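2-dehydropantoate 2-reductase (Geobacter metallireducens, PDB 3HN2) probably catalyses the NADPH-dependent reduction of ketopantoate (2-dehydropantoate) to pantoate, the second step from 3-methyl-2-oxobutanoate on the way to pantothenate. Local coordinates at residues F80-Y85 against T101-L106; E87-L92 against T114-E119; L206-A209 against S213-L216. All coordinates share one frame; numbering follows the deposited sequence.

Contact 1: residues F80-Y85 against T101-L106; sequences FANSRY and TLQNGL
Y85 and N82 both reach the terminal amide of Q103, one at its oxygen and one at its nitrogen. The Y85 hydroxyl donates a hydrogen bond to Q103 OE1. The modelled OH to OE1 distance of 2.4 Å is very short, so its exact length is doubtful. OE1 lies at the edge of the Y85 ring, close to the ring plane. The amide itself is turned 49° from that ring. On the nitrogen side Q103 NE2 donates to N82 OD1 at 3.4 Å, and this bond is weak. NE2 has a second acceptor in the backbone oxygen of L77. Beyond CG the Q103 chain is extended (chi2 168°), which carries the amide from its own loop to the 80-85 segment. The far end of the N82 amide is also held: ND2 bonds N108 OD1.

Y85 and Q103 are buried here, and N82 is partly so. N82 CA sits over the centre of the Y85 ring, 4.2 Å above its plane, and the Y85 side chain also packs on L112 and L115 of helix 108-115. The outer side is looser. S83 and F80 are exposed, and R84 pairs with E87 in a salt bridge.

The contact joins the loops after two neighbouring parallel strands, 72-75 and 98-101, in the Rossmann-type domain. The Q103 side chain lies near a probable GxGxxG glycine motif. The chemistry is complementary: a hydroxyl donor meets the amide oxygen, and N82 OD1 (weakly) and L77 O accept from its nitrogen, which probably favours one orientation.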
loop_
_atom_site.group_PDB
_atom_site.type_symbol
_atom_site.label_atom_id
_atom_site.label_comp_id
_atom_site.label_asym_id
_atom_site.label_seq_id
_atom_site.Cartn_x
_atom_site.Cartn_y
_atom_site.Cartn_z
ATOM N N PHE A 80 -9.555 -24.658 -7.895
ATOM C CA PHE A 80 -10.091 -25.974 -7.546
ATOM C C PHE A 80 -11.080 -26.512 -8.593
ATOM O O PHE A 80 -11.451 -27.687 -8.559
ATOM C CB PHE A 80 -10.697 -25.993 -6.134
ATOM C CG PHE A 80 -11.526 -24.787 -5.796
ATOM C CD1 PHE A 80 -11.005 -23.780 -4.988
ATOM C CD2 PHE A 80 -12.839 -24.675 -6.247
ATOM C CE1 PHE A 80 -11.770 -22.665 -4.652
ATOM C CE2 PHE A 80 -13.614 -23.565 -5.920
ATOM C CZ PHE A 80 -13.080 -22.561 -5.114
ATOM N N ALA A 81 -11.488 -25.643 -9.518
ATOM C CA ALA A 81 -12.330 -26.020 -10.650
ATOM C C ALA A 81 -11.508 -26.289 -11.913
ATOM O O ALA A 81 -12.057 -26.326 -13.013
ATOM C CB ALA A 81 -13.365 -24.937 -10.915
ATOM N N ASN A 82 -10.202 -26.495 -11.751
ATOM C CA ASN A 82 -9.292 -26.691 -12.883
ATOM C C ASN A 82 -9.461 -28.023 -13.625
ATOM O O ASN A 82 -8.988 -28.170 -14.751
ATOM C CB ASN A 82 -7.831 -26.488 -12.456
ATOM C CG ASN A 82 -7.397 -25.019 -12.488
ATOM O OD1 ASN A 82 -8.201 -24.115 -12.736
ATOM N ND2 ASN A 82 -6.112 -24.781 -12.248
ATOM N N SER A 83 -10.140 -28.982 -12.995
ATOM C CA SER A 83 -10.499 -30.251 -13.643
ATOM C C SER A 83 -11.560 -30.028 -14.715
ATOM O O SER A 83 -11.687 -30.818 -15.650
ATOM C CB SER A 83 -11.012 -31.256 -12.611
ATOM O OG SER A 83 -12.022 -30.680 -11.799
ATOM N N ARG A 84 -12.301 -28.931 -14.575
ATOM C CA ARG A 84 -13.359 -28.561 -15.506
ATOM C C ARG A 84 -12.850 -27.741 -16.691
ATOM O O ARG A 84 -13.653 -27.191 -17.446
ATOM C CB ARG A 84 -14.449 -27.776 -14.772
ATOM C CG ARG A 84 -15.302 -28.594 -13.828
ATOM C CD ARG A 84 -16.249 -27.690 -13.069
ATOM N NE ARG A 84 -17.563 -28.305 -12.900
ATOM C CZ ARG A 84 -18.629 -28.023 -13.646
ATOM N NH1 ARG A 84 -18.553 -27.128 -14.624
ATOM N NH2 ARG A 84 -19.779 -28.641 -13.408
ATOM N N TYR A 85 -11.526 -27.660 -16.846
ATOM C CA TYR A 85 -10.892 -26.921 -17.945
ATOM C C TYR A 85 -11.384 -27.346 -19.325
ATOM O O TYR A 85 -11.733 -26.499 -20.149
ATOM C CB TYR A 85 -9.372 -27.089 -17.910
ATOM C CG TYR A 85 -8.591 -26.038 -17.149
ATOM C CD1 TYR A 85 -7.279 -26.289 -16.748
ATOM C CD2 TYR A 85 -9.148 -24.798 -16.837
ATOM C CE1 TYR A 85 -6.545 -25.343 -16.058
ATOM C CE2 TYR A 85 -8.417 -23.842 -16.141
ATOM C CZ TYR A 85 -7.114 -24.121 -15.761
ATOM O OH TYR A 85 -6.379 -23.189 -15.074
ATOM N N THR A 101 -4.800 -16.654 -18.701
ATOM C CA THR A 101 -5.069 -17.067 -17.331
ATOM C C THR A 101 -4.693 -15.961 -16.312
ATOM O O THR A 101 -3.594 -15.393 -16.357
ATOM C CB THR A 101 -4.438 -18.455 -17.037
ATOM O OG1 THR A 101 -5.122 -19.086 -15.953
ATOM C CG2 THR A 101 -2.958 -18.372 -16.738
ATOM N N LEU A 102 -5.634 -15.637 -15.429
ATOM C CA LEU A 102 -5.440 -14.576 -14.429
ATOM C C LEU A 102 -5.603 -15.086 -13.004
ATOM O O LEU A 102 -5.583 -14.311 -12.045
ATOM C CB LEU A 102 -6.424 -13.430 -14.663
ATOM C CG LEU A 102 -6.157 -12.392 -15.749
ATOM C CD1 LEU A 102 -7.384 -11.530 -15.924
ATOM C CD2 LEU A 102 -4.963 -11.535 -15.403
ATOM N N GLN A 103 -5.762 -16.398 -12.879
ATOM C CA GLN A 103 -5.984 -17.048 -11.595
ATOM C C GLN A 103 -4.716 -17.149 -10.762
ATOM O O GLN A 103 -3.626 -16.831 -11.228
ATOM C CB GLN A 103 -6.625 -18.421 -11.809
ATOM C CG GLN A 103 -6.743 -18.799 -13.283
ATOM C CD GLN A 103 -7.099 -20.250 -13.511
ATOM O OE1 GLN A 103 -6.360 -20.977 -14.166
ATOM N NE2 GLN A 103 -8.234 -20.680 -12.975
ATOM N N ASN A 104 -4.871 -17.599 -9.523
ATOM C CA ASN A 104 -3.796 -17.558 -8.537
ATOM C C ASN A 104 -2.947 -18.821 -8.467
ATOM O O ASN A 104 -3.414 -19.918 -8.765
ATOM C CB ASN A 104 -4.371 -17.238 -7.153
ATOM C CG ASN A 104 -4.967 -15.848 -7.079
ATOM O OD1 ASN A 104 -4.788 -15.029 -7.984
ATOM N ND2 ASN A 104 -5.680 -15.572 -5.993
ATOM N N GLY A 105 -1.692 -18.647 -8.064
ATOM C CA GLY A 105 -0.790 -19.760 -7.838
ATOM C C GLY A 105 -0.114 -20.210 -9.107
ATOM O O GLY A 105 0.055 -19.431 -10.041
ATOM N N LEU A 106 0.260 -21.483 -9.138
ATOM C CA LEU A 106 1.012 -22.034 -10.244
ATOM C C LEU A 106 0.260 -23.125 -10.989
ATOM O O LEU A 106 -0.875 -23.466 -10.645
ATOM C CB LEU A 106 2.314 -22.622 -9.731
ATOM C CG LEU A 106 3.392 -21.735 -9.139
ATOM C CD1 LEU A 106 4.571 -22.630 -8.786
ATOM C CD2 LEU A 106 3.838 -20.621 -10.068
#

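Contact 2: residues E87-L92 against T114-E119; sequences ELIRPL and TLFGAE
F116 lays the far end of its ring against the branched start of the I89 side chain. Ring atom CZ is 3.6 Å from I89 CB. The methyl CG2 of I89 is nearly as close, at 3.7 Å from F116 CZ. The two side chains cross at about a right angle. F116 holds its ring carbon CG anti to its own carbonyl carbon (chi1 -59°), which directs the ring at helix 85-89.

R90 meets another part of the same ring. Its chain is bent at chi2 and chi3, so the guanidinium turns back, and NH2 comes 3.8 Å from F116 CE1. The guanidinium and ring planes are 79° apart. The approach is oblique. Within its own segment, L115 CD2 lies 3.7 Å above one face of the F116 ring, offset toward the rim. R90 is exposed while I89 is buried, so the ring spans the step from surface to interior. A serine in place of F116 would probably strip the ring's cover from I89 CB and CG2 and leave the R90 guanidinium freer to turn.

F116 is the first residue to leave helical geometry after helix 108-115, and it also touches V93. I89 packs on L112 of that helix, and L115 reaches E86 on helix 85-89. These two helices follow the adjacent parallel strands 72-75 and 98-101. Each belongs to a beta-alpha-beta crossover of the Rossmann-type sheet, and the contact joins them side by side near their C-terminal ends.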
loop_
_atom_site.group_PDB
_atom_site.type_symbol
_atom_site.label_atom_id
_atom_site.label_comp_id
_atom_site.label_asym_id
_atom_site.label_seq_id
_atom_site.Cartn_x
_atom_site.Cartn_y
_atom_site.Cartn_z
ATOM N N GLU A 87 -14.154 -29.192 -20.419
ATOM C CA GLU A 87 -15.565 -28.946 -20.756
ATOM C C GLU A 87 -15.897 -27.466 -20.985
ATOM O O GLU A 87 -16.687 -27.135 -21.872
ATOM C CB GLU A 87 -16.521 -29.572 -19.723
ATOM C CG GLU A 87 -16.356 -29.089 -18.281
ATOM C CD GLU A 87 -17.665 -29.080 -17.499
ATOM O OE1 GLU A 87 -17.663 -29.541 -16.337
ATOM O OE2 GLU A 87 -18.694 -28.610 -18.037
ATOM N N LEU A 88 -15.262 -26.587 -20.209
ATOM C CA LEU A 88 -15.588 -25.162 -20.218
ATOM C C LEU A 88 -14.911 -24.349 -21.322
ATOM O O LEU A 88 -15.444 -23.327 -21.746
ATOM C CB LEU A 88 -15.279 -24.531 -18.854
ATOM C CG LEU A 88 -16.115 -24.933 -17.637
ATOM C CD1 LEU A 88 -15.437 -24.444 -16.378
ATOM C CD2 LEU A 88 -17.537 -24.396 -17.722
ATOM N N ILE A 89 -13.742 -24.792 -21.782
ATOM C CA ILE A 89 -12.941 -23.995 -22.718
ATOM C C ILE A 89 -12.902 -24.551 -24.157
ATOM O O ILE A 89 -12.920 -23.771 -25.109
ATOM C CB ILE A 89 -11.521 -23.684 -22.130
ATOM C CG1 ILE A 89 -11.654 -22.863 -20.841
ATOM C CG2 ILE A 89 -10.641 -22.910 -23.118
ATOM C CD1 ILE A 89 -10.442 -22.912 -19.932
ATOM N N ARG A 90 -12.887 -25.879 -24.311
ATOM C CA ARG A 90 -12.862 -26.533 -25.645
ATOM C C ARG A 90 -13.833 -26.007 -26.726
ATOM O O ARG A 90 -13.400 -25.812 -27.868
ATOM C CB ARG A 90 -12.890 -28.078 -25.520
ATOM C CG ARG A 90 -13.573 -28.866 -26.650
ATOM C CD ARG A 90 -12.656 -29.156 -27.841
ATOM N NE ARG A 90 -11.866 -30.374 -27.666
ATOM C CZ ARG A 90 -10.596 -30.403 -27.269
ATOM N NH1 ARG A 90 -9.973 -31.567 -27.142
ATOM N NH2 ARG A 90 -9.943 -29.278 -26.998
ATOM N N PRO A 91 -15.129 -25.754 -26.386
ATOM C CA PRO A 91 -16.005 -25.148 -27.406
ATOM C C PRO A 91 -15.633 -23.725 -27.857
ATOM O O PRO A 91 -16.074 -23.290 -28.922
ATOM C CB PRO A 91 -17.376 -25.121 -26.718
ATOM C CG PRO A 91 -17.285 -26.120 -25.624
ATOM C CD PRO A 91 -15.886 -26.022 -25.144
ATOM N N LEU A 92 -14.832 -23.020 -27.059
ATOM C CA LEU A 92 -14.421 -21.648 -27.363
ATOM C C LEU A 92 -13.149 -21.573 -28.207
ATOM O O LEU A 92 -12.769 -20.496 -28.669
ATOM C CB LEU A 92 -14.213 -20.858 -26.068
ATOM C CG LEU A 92 -15.301 -20.929 -24.996
ATOM C CD1 LEU A 92 -14.752 -20.510 -23.641
ATOM C CD2 LEU A 92 -16.490 -20.072 -25.386
ATOM N N THR A 114 -0.846 -28.007 -21.760
ATOM C CA THR A 114 -0.966 -29.445 -21.996
ATOM C C THR A 114 -2.309 -29.759 -22.655
ATOM O O THR A 114 -2.394 -30.605 -23.551
ATOM C CB THR A 114 -0.866 -30.235 -20.672
ATOM O OG1 THR A 114 0.265 -29.777 -19.926
ATOM C CG2 THR A 114 -0.719 -31.727 -20.930
ATOM N N LEU A 115 -3.346 -29.052 -22.215
ATOM C CA LEU A 115 -4.703 -29.324 -22.645
ATOM C C LEU A 115 -4.999 -28.794 -24.046
ATOM O O LEU A 115 -5.696 -29.454 -24.816
ATOM C CB LEU A 115 -5.697 -28.759 -21.633
ATOM C CG LEU A 115 -6.804 -29.731 -21.224
ATOM C CD1 LEU A 115 -7.220 -29.484 -19.789
ATOM C CD2 LEU A 115 -8.003 -29.666 -22.163
ATOM N N PHE A 116 -4.460 -27.620 -24.378
ATOM C CA PHE A 116 -4.823 -26.931 -25.624
ATOM C C PHE A 116 -3.671 -26.648 -26.588
ATOM O O PHE A 116 -3.806 -26.852 -27.795
ATOM C CB PHE A 116 -5.588 -25.638 -25.317
ATOM C CG PHE A 116 -6.848 -25.860 -24.531
ATOM C CD1 PHE A 116 -7.975 -26.413 -25.137
ATOM C CD2 PHE A 116 -6.907 -25.532 -23.176
ATOM C CE1 PHE A 116 -9.143 -26.628 -24.412
ATOM C CE2 PHE A 116 -8.073 -25.742 -22.439
ATOM C CZ PHE A 116 -9.191 -26.296 -23.060
ATOM N N GLY A 117 -2.549 -26.176 -26.054
ATOM C CA GLY A 117 -1.391 -25.818 -26.868
ATOM C C GLY A 117 -0.625 -24.688 -26.217
ATOM O O GLY A 117 -1.211 -23.671 -25.845
ATOM N N ALA A 118 0.687 -24.869 -26.082
ATOM C CA ALA A 118 1.542 -23.931 -25.350
ATOM C C ALA A 118 1.697 -22.564 -26.021
ATOM O O ALA A 118 1.937 -21.568 -25.345
ATOM C CB ALA A 118 2.903 -24.557 -25.075
ATOM N N GLU A 119 1.543 -22.514 -27.343
ATOM C CA GLU A 119 1.634 -21.250 -28.075
ATOM C C GLU A 119 0.325 -20.448 -28.065
ATOM O O GLU A 119 0.228 -19.409 -28.720
ATOM C CB GLU A 119 2.147 -21.465 -29.509
ATOM C CG GLU A 119 1.245 -22.286 -30.424
ATOM C CD GLU A 119 1.506 -23.777 -30.323
ATOM O OE1 GLU A 119 1.132 -24.386 -29.298
ATOM O OE2 GLU A 119 2.080 -24.342 -31.276
#

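Contact 3: residues L206-A209 against S213-L216; sequences LILA and SRKL
R214 donates from NH2 to the backbone oxygen of L208, with 2.8 Å between NH2 and O. The N-H points fairly straight at the oxygen, at 154°. The acceptor sits at the edge of the guanidinium and close to its plane. At the carbonyl, the C=O...N angle is 134°, and the donor is tilted slightly from the carbonyl plane.

The rest of the R214 chain wraps round the same oxygen. Methylene carbons CG and CD each lie 3.4 Å from L208 O. The bend at chi3 (76°) brings the guanidinium back to the carbonyl. L208 CB is then 3.7 Å from R214 NH2, and the two side chains cross at about a right angle. One residue earlier in each segment there is a smaller contact, with S213 CB 3.2 Å from I207 O.

The next shell fixes the backbone that bears these oxygens. A209 N bonds L206 O at 2.9 Å and closes the turn. The I207 side chain packs instead on F193, L196 and C197 of helix 179-200. L208 lies on F193 too, and on L246 and T249 of helix 241-249. L246 touches R214 as well, and D250 makes a long, weak ion pair with R214 NH2. The second subunit lies alongside, with its D172 packing on R214 and its I49 on L206.

The contact thus ties the short helix 204-207 to the start of helix 211-229 in the C-terminal helical domain. A cationic donor meets a backbone oxygen in the turn between the helices. The result is an arginine side chain closing on a backbone carbonyl of the turn, and D250, at long range, would probably offset part of the R214 charge.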
loop_
_atom_site.group_PDB
_atom_site.type_symbol
_atom_site.label_atom_id
_atom_site.label_comp_id
_atom_site.label_asym_id
_atom_site.label_seq_id
_atom_site.Cartn_x
_atom_site.Cartn_y
_atom_site.Cartn_z
ATOM N N LEU A 206 -2.887 -6.813 11.624
ATOM C CA LEU A 206 -2.632 -7.526 12.865
ATOM C C LEU A 206 -1.425 -8.451 12.757
ATOM O O LEU A 206 -0.546 -8.411 13.625
ATOM C CB LEU A 206 -3.879 -8.299 13.301
ATOM C CG LEU A 206 -5.131 -7.475 13.632
ATOM C CD1 LEU A 206 -6.241 -8.380 14.140
ATOM C CD2 LEU A 206 -4.830 -6.378 14.648
ATOM N N ILE A 207 -1.383 -9.266 11.691
ATOM C CA ILE A 207 -0.231 -10.130 11.358
ATOM C C ILE A 207 1.057 -9.308 11.338
ATOM O O ILE A 207 2.082 -9.737 11.862
ATOM C CB ILE A 207 -0.418 -10.874 9.980
ATOM C CG1 ILE A 207 -1.279 -12.130 10.135
ATOM C CG2 ILE A 207 0.933 -11.314 9.376
ATOM C CD1 ILE A 207 -2.769 -11.903 10.003
ATOM N N LEU A 208 0.975 -8.113 10.757
ATOM C CA LEU A 208 2.086 -7.162 10.700
ATOM C C LEU A 208 2.374 -6.390 11.995
ATOM O O LEU A 208 3.395 -5.715 12.076
ATOM C CB LEU A 208 1.840 -6.158 9.565
ATOM C CG LEU A 208 2.449 -6.395 8.174
ATOM C CD1 LEU A 208 3.228 -7.709 8.057
ATOM C CD2 LEU A 208 1.379 -6.299 7.098
ATOM N N ALA A 209 1.491 -6.465 12.991
ATOM C CA ALA A 209 1.651 -5.623 14.197
ATOM C C ALA A 209 2.662 -6.173 15.197
ATOM O O ALA A 209 3.444 -5.412 15.760
ATOM C CB ALA A 209 0.312 -5.358 14.881
ATOM N N SER A 213 5.883 -11.937 14.594
ATOM C CA SER A 213 5.050 -12.317 13.456
ATOM C C SER A 213 5.567 -11.726 12.149
ATOM O O SER A 213 5.413 -12.337 11.087
ATOM C CB SER A 213 3.608 -11.889 13.689
ATOM O OG SER A 213 3.153 -12.355 14.942
ATOM N N ARG A 214 6.172 -10.540 12.227
ATOM C CA ARG A 214 6.863 -9.952 11.077
ATOM C C ARG A 214 8.079 -10.801 10.722
ATOM O O ARG A 214 8.366 -11.013 9.544
ATOM C CB ARG A 214 7.304 -8.516 11.363
ATOM C CG ARG A 214 6.177 -7.540 11.635
ATOM C CD ARG A 214 6.716 -6.130 11.892
ATOM N NE ARG A 214 7.140 -5.488 10.650
ATOM C CZ ARG A 214 6.358 -4.734 9.882
ATOM N NH1 ARG A 214 6.842 -4.208 8.765
ATOM N NH2 ARG A 214 5.093 -4.507 10.220
ATOM N N LYS A 215 8.776 -11.283 11.755
ATOM C CA LYS A 215 9.919 -12.192 11.614
ATOM C C LYS A 215 9.498 -13.524 10.981
ATOM O O LYS A 215 10.244 -14.108 10.184
ATOM C CB LYS A 215 10.575 -12.415 12.980
ATOM C CG LYS A 215 11.825 -13.293 12.992
ATOM C CD LYS A 215 12.446 -13.302 14.385
ATOM C CE LYS A 215 13.723 -14.123 14.448
ATOM N NZ LYS A 215 13.455 -15.549 14.777
ATOM N N LEU A 216 8.293 -13.979 11.328
ATOM C CA LEU A 216 7.689 -15.161 10.727
ATOM C C LEU A 216 7.434 -14.939 9.235
ATOM O O LEU A 216 7.839 -15.753 8.419
ATOM C CB LEU A 216 6.365 -15.479 11.411
ATOM C CG LEU A 216 5.878 -16.918 11.601
ATOM C CD1 LEU A 216 4.365 -16.903 11.470
ATOM C CD2 LEU A 216 6.486 -17.956 10.649
#

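Contacts 1 and 2 lie in the N-terminal Rossmann-type domain, and contact 3 in the C-terminal helical domain. The first two have centres 13 Å apart and touch at Y85. Their segments alternate along the chain. Both join the successive strand-helix units of 72-75 and 98-101: contact 1 by the loops after the strands, contact 2 by the helices that follow. Contact 3 comes later in sequence. Its centre is about 30 Å from that of contact 1, and about 41 Å from that of contact 2, on the opposite side of the chain's centre from contact 2. Contact 3 borders the second subunit, whereas contacts 1 and 2 are internal to one chain.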